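Local atomic coordinates of substrate binding periplasmic protein (Ralstonia solanacearum, PDB entry 3LOP), a protein that binds leucine in the crystal and probably captures this or a related amino acid in the periplasm for a transporter. Residues D130-A135 with S249-M254; M254-K259 with G352-E357. All coordinates share one frame; numbering follows the deposited sequence.

Contact 1 (D130-A135 with S249-M254); sequences DKMITA and SLALVM
Selenomethionine Met132 reaches down from the helix onto the backbone of Leu250 and the methyl of Ala251, and this one side chain makes nearly all of the apolar contact. Its SE lies 3.8 Å from CA of Leu250, over main chain rather than side chain, since the Leu250 side chain starts away from the helix. Beyond SE the chain bends (chi3 -88°), which brings CE alongside CB of Ala251 at 3.9 Å. Ala251 CB points to the helix, and the segment axes approach to 8.5 Å, their N-to-C directions turned 143° apart. Leu226 of strand 224-227 and Leu345 of strand 344-348 also touch Met132 and complete its buried apolar setting.

No polar bond crosses between the segments; on the helix, Asp130 O takes both Thr134 N and, at 2.7 Å, Thr134 OG1, the two donors coming from opposite faces of the carbonyl plane. The Asp130 carboxylate is tied through OD1 to Gln126 and Thr164, the latter on helix 152-166.

Backbone bonds of Leu250 to Gly346 and Leu252 to Glu344 pair the strand antiparallel with 344-348, and Ser249 bonds Leu225 of strand 224-227. A helix packed on a sheet in this way is characteristic of the alpha/beta lobes of periplasmic binding proteins; here the side chain of Met132 lies about 12 Å from the bound leucine.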
loop_
_atom_site.group_PDB
_atom_site.type_symbol
_atom_site.label_atom_id
_atom_site.label_comp_id
_atom_site.label_asym_id
_atom_site.label_seq_id
_atom_site.Cartn_x
_atom_site.Cartn_y
_atom_site.Cartn_z
ATOM N N ASP A 130 12.426 8.402 -5.561
ATOM C CA ASP A 130 13.161 9.652 -5.720
ATOM C C ASP A 130 13.696 10.129 -4.376
ATOM O O ASP A 130 14.880 10.436 -4.236
ATOM C CB ASP A 130 12.261 10.749 -6.304
ATOM C CG ASP A 130 11.987 10.560 -7.780
ATOM O OD1 ASP A 130 12.832 9.952 -8.471
ATOM O OD2 ASP A 130 10.934 11.037 -8.255
ATOM N N LYS A 131 12.821 10.186 -3.381
ATOM C CA LYS A 131 13.218 10.660 -2.062
ATOM C C LYS A 131 14.293 9.797 -1.397
ATOM O O LYS A 131 15.301 10.320 -0.924
ATOM C CB LYS A 131 11.988 10.762 -1.157
ATOM C CG LYS A 131 12.084 11.851 -0.095
ATOM C CD LYS A 131 10.752 12.044 0.614
ATOM C CE LYS A 131 10.819 13.169 1.634
ATOM N NZ LYS A 131 11.157 14.470 0.998
HETATM N N MSE A 132 14.087 8.483 -1.374
HETATM C CA MSE A 132 15.050 7.578 -0.743
HETATM C C MSE A 132 16.380 7.460 -1.477
HETATM O O MSE A 132 17.442 7.494 -0.854
HETATM C CB MSE A 132 14.455 6.174 -0.592
HETATM C CG MSE A 132 13.401 6.048 0.487
HETATM SE SE MSE A 132 12.844 4.209 0.727
HETATM C CE MSE A 132 11.432 4.153 -0.590
ATOM N N ILE A 133 16.326 7.302 -2.794
ATOM C CA ILE A 133 17.548 7.165 -3.571
ATOM C C ILE A 133 18.354 8.460 -3.570
ATOM O O ILE A 133 19.574 8.435 -3.422
ATOM C CB ILE A 133 17.236 6.726 -5.024
ATOM C CG1 ILE A 133 16.562 5.350 -5.011
ATOM C CG2 ILE A 133 18.518 6.665 -5.845
ATOM C CD1 ILE A 133 17.412 4.251 -4.395
ATOM N N THR A 134 17.676 9.594 -3.712
ATOM C CA THR A 134 18.381 10.870 -3.710
ATOM C C THR A 134 19.069 11.087 -2.365
ATOM O O THR A 134 20.157 11.659 -2.302
ATOM C CB THR A 134 17.424 12.040 -4.002
ATOM O OG1 THR A 134 16.879 11.885 -5.316
ATOM C CG2 THR A 134 18.161 13.369 -3.928
ATOM N N ALA A 135 18.435 10.623 -1.291
ATOM C CA ALA A 135 19.016 10.756 0.040
ATOM C C ALA A 135 20.316 9.955 0.107
ATOM O O ALA A 135 21.308 10.421 0.671
ATOM C CB ALA A 135 18.034 10.259 1.096
ATOM N N SER A 249 15.526 1.748 6.169
ATOM C CA SER A 249 15.001 3.040 5.733
ATOM C C SER A 249 13.737 2.881 4.896
ATOM O O SER A 249 13.596 1.925 4.135
ATOM C CB SER A 249 16.049 3.795 4.913
ATOM O OG SER A 249 17.117 4.242 5.727
ATOM N N LEU A 250 12.823 3.835 5.030
ATOM C CA LEU A 250 11.571 3.772 4.293
ATOM C C LEU A 250 11.009 5.155 4.027
ATOM O O LEU A 250 11.534 6.163 4.502
ATOM C CB LEU A 250 10.535 2.967 5.080
ATOM C CG LEU A 250 10.174 3.552 6.450
ATOM C CD1 LEU A 250 8.675 3.439 6.685
ATOM C CD2 LEU A 250 10.958 2.838 7.537
ATOM N N ALA A 251 9.934 5.191 3.248
ATOM C CA ALA A 251 9.262 6.442 2.947
ATOM C C ALA A 251 7.860 6.333 3.529
ATOM O O ALA A 251 7.123 5.398 3.221
ATOM C CB ALA A 251 9.197 6.666 1.439
ATOM N N LEU A 252 7.508 7.276 4.393
ATOM C CA LEU A 252 6.195 7.296 5.021
ATOM C C LEU A 252 5.199 7.960 4.072
ATOM O O LEU A 252 5.411 9.100 3.657
ATOM C CB LEU A 252 6.258 8.097 6.325
ATOM C CG LEU A 252 7.214 7.598 7.412
ATOM C CD1 LEU A 252 7.453 8.692 8.448
ATOM C CD2 LEU A 252 6.631 6.362 8.054
ATOM N N VAL A 253 4.128 7.248 3.727
ATOM C CA VAL A 253 3.101 7.791 2.839
ATOM C C VAL A 253 1.730 7.727 3.515
ATOM O O VAL A 253 0.704 8.068 2.923
ATOM C CB VAL A 253 3.055 7.034 1.489
ATOM C CG1 VAL A 253 4.384 7.194 0.770
ATOM C CG2 VAL A 253 2.738 5.564 1.710
HETATM N N MSE A 254 1.738 7.287 4.768
HETATM C CA MSE A 254 0.536 7.169 5.586
HETATM C C MSE A 254 0.862 7.633 7.001
HETATM O O MSE A 254 2.033 7.718 7.376
HETATM C CB MSE A 254 0.087 5.707 5.664
HETATM C CG MSE A 254 -0.680 5.182 4.465
HETATM SE SE MSE A 254 -2.466 5.898 4.396
HETATM C CE MSE A 254 -2.519 6.364 2.525
#

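Contact 2 (M254-K259 with G352-E357)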
loop_
_atom_site.group_PDB
_atom_site.type_symbol
_atom_site.label_atom_id
_atom_site.label_comp_id
_atom_site.label_asym_id
_atom_site.label_seq_id
_atom_site.Cartn_x
_atom_site.Cartn_y
_atom_site.Cartn_z
HETATM N N MSE A 254 1.738 7.287 4.768
HETATM C CA MSE A 254 0.536 7.169 5.586
HETATM C C MSE A 254 0.862 7.633 7.001
HETATM O O MSE A 254 2.033 7.718 7.376
HETATM C CB MSE A 254 0.087 5.707 5.664
HETATM C CG MSE A 254 -0.680 5.182 4.465
HETATM SE SE MSE A 254 -2.466 5.898 4.396
HETATM C CE MSE A 254 -2.519 6.364 2.525
ATOM N N PRO A 255 -0.167 7.959 7.800
ATOM C CA PRO A 255 0.090 8.392 9.176
ATOM C C PRO A 255 0.879 7.265 9.852
ATOM O O PRO A 255 0.573 6.085 9.668
ATOM C CB PRO A 255 -1.315 8.548 9.747
ATOM C CG PRO A 255 -2.093 9.037 8.560
ATOM C CD PRO A 255 -1.586 8.144 7.444
ATOM N N ASN A 256 1.890 7.633 10.630
ATOM C CA ASN A 256 2.751 6.665 11.301
ATOM C C ASN A 256 2.137 6.061 12.562
ATOM O O ASN A 256 1.875 6.770 13.527
ATOM C CB ASN A 256 4.079 7.352 11.639
ATOM C CG ASN A 256 5.072 6.431 12.322
ATOM O OD1 ASN A 256 4.853 5.230 12.450
ATOM N ND2 ASN A 256 6.188 7.005 12.761
ATOM N N PRO A 257 1.893 4.738 12.562
ATOM C CA PRO A 257 1.311 4.065 13.729
ATOM C C PRO A 257 2.121 4.347 14.997
ATOM O O PRO A 257 1.583 4.335 16.105
ATOM C CB PRO A 257 1.364 2.591 13.341
ATOM C CG PRO A 257 1.201 2.631 11.867
ATOM C CD PRO A 257 2.090 3.781 11.457
ATOM N N GLY A 258 3.416 4.600 14.819
ATOM C CA GLY A 258 4.294 4.881 15.942
ATOM C C GLY A 258 4.001 6.192 16.646
ATOM O O GLY A 258 4.345 6.362 17.816
ATOM N N LYS A 259 3.383 7.130 15.933
ATOM C CA LYS A 259 3.030 8.427 16.513
ATOM C C LYS A 259 1.615 8.314 17.060
ATOM O O LYS A 259 0.651 8.681 16.389
ATOM C CB LYS A 259 3.076 9.528 15.453
ATOM C CG LYS A 259 4.449 9.795 14.870
ATOM C CD LYS A 259 4.422 11.041 13.997
ATOM C CE LYS A 259 5.747 11.248 13.284
ATOM N NZ LYS A 259 6.056 10.106 12.383
ATOM N N GLY A 352 13.132 -0.974 17.204
ATOM C CA GLY A 352 11.977 -1.189 16.345
ATOM C C GLY A 352 11.014 -0.043 16.092
ATOM O O GLY A 352 10.135 -0.165 15.240
ATOM N N LEU A 353 11.158 1.062 16.814
ATOM C CA LEU A 353 10.259 2.193 16.616
ATOM C C LEU A 353 10.496 2.857 15.264
ATOM O O LEU A 353 11.641 3.053 14.857
ATOM C CB LEU A 353 10.452 3.233 17.727
ATOM C CG LEU A 353 9.572 4.486 17.642
ATOM C CD1 LEU A 353 8.107 4.100 17.812
ATOM C CD2 LEU A 353 9.986 5.482 18.716
ATOM N N VAL A 354 9.419 3.192 14.561
ATOM C CA VAL A 354 9.553 3.869 13.277
ATOM C C VAL A 354 9.597 5.370 13.544
ATOM O O VAL A 354 8.640 5.952 14.062
ATOM C CB VAL A 354 8.379 3.549 12.333
ATOM C CG1 VAL A 354 8.479 4.395 11.069
ATOM C CG2 VAL A 354 8.402 2.072 11.976
ATOM N N ILE A 355 10.720 5.988 13.196
ATOM C CA ILE A 355 10.930 7.412 13.418
ATOM C C ILE A 355 10.956 8.203 12.115
ATOM O O ILE A 355 11.599 7.793 11.152
ATOM C CB ILE A 355 12.266 7.641 14.155
ATOM C CG1 ILE A 355 12.300 6.791 15.427
ATOM C CG2 ILE A 355 12.438 9.119 14.492
ATOM C CD1 ILE A 355 13.637 6.794 16.128
ATOM N N GLN A 356 10.262 9.339 12.092
ATOM C CA GLN A 356 10.228 10.184 10.904
ATOM C C GLN A 356 11.495 11.028 10.824
ATOM O O GLN A 356 12.129 11.312 11.844
ATOM C CB GLN A 356 9.011 11.112 10.925
ATOM C CG GLN A 356 9.032 12.136 12.045
ATOM C CD GLN A 356 8.021 13.250 11.841
ATOM O OE1 GLN A 356 7.817 14.085 12.723
ATOM N NE2 GLN A 356 7.388 13.272 10.671
ATOM N N GLU A 357 11.836 11.434 9.603
ATOM C CA GLU A 357 13.020 12.239 9.313
ATOM C C GLU A 357 14.245 11.361 9.083
ATOM O O GLU A 357 14.108 10.116 9.094
ATOM C CB GLU A 357 13.301 13.253 10.433
ATOM C CG GLU A 357 12.526 14.558 10.305
ATOM C CD GLU A 357 12.904 15.574 11.372
ATOM O OE1 GLU A 357 14.112 15.723 11.653
ATOM O OE2 GLU A 357 11.993 16.230 11.920
HETATM O O HOH W 1 8.648 10.124 14.341
#
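Asn256 uses both ends of its amide, and the end that crosses to Val354 meets the carbonyl from above: ND2 donates to Val354 O at 3.0 Å with a fairly straight N-H (160°), but lies 51° out of the carbonyl plane, while the acceptor sits almost exactly in the amide plane of Asn256. CG stands anti to the backbone N (chi1 -179°), extending the amide toward the strand, where it crosses CG1 of Val354. The other end, OD1, accepts from Gly258 N at 2.8 Å. This closes an Asx turn, overlaid on the type I beta turn from Asn256 to Lys259, and the two bonds together fix the rotation of the amide. The turn lies in the loop leading to helix 263-275, and its partner is an outermost strand of a three-stranded antiparallel sheet.

Lys259 crosses Gln356 at about a right angle, with CE 3.4 Å from Gln356 CD and NZ 3.4 Å from Gln356 CB, without bonding to the amide. Its NZ also stands 3.1 Å from Asn256 ND2, both donors. A water accepts from Gln356 N at 2.9 Å and only weakly from Lys259 NZ. Leu353 CD1 rests against Gly258 CA.

From the N terminus, contact 1 opens on helix 125-138 and closes at strand 249-252, enclosing 113 residues that include the whole four-stranded parallel sheet. Contact 2 opens at 254-259, whose Met254 both contacts share, and, after 92 intervening residues, closes at the C-terminal strand 354-356. The two loops thus run in series, neither nesting nor crossing. Both reach the antiparallel sheet 249-252, 344-348, 354-356: contact 1 places a helix against its first strand, contact 2 ties its last strand to the loop following the first. They also touch directly, Leu252 CD1 packing 3.8 Å from Gln356 CB and Leu252 CD2 4.0 Å from Val354 CG1.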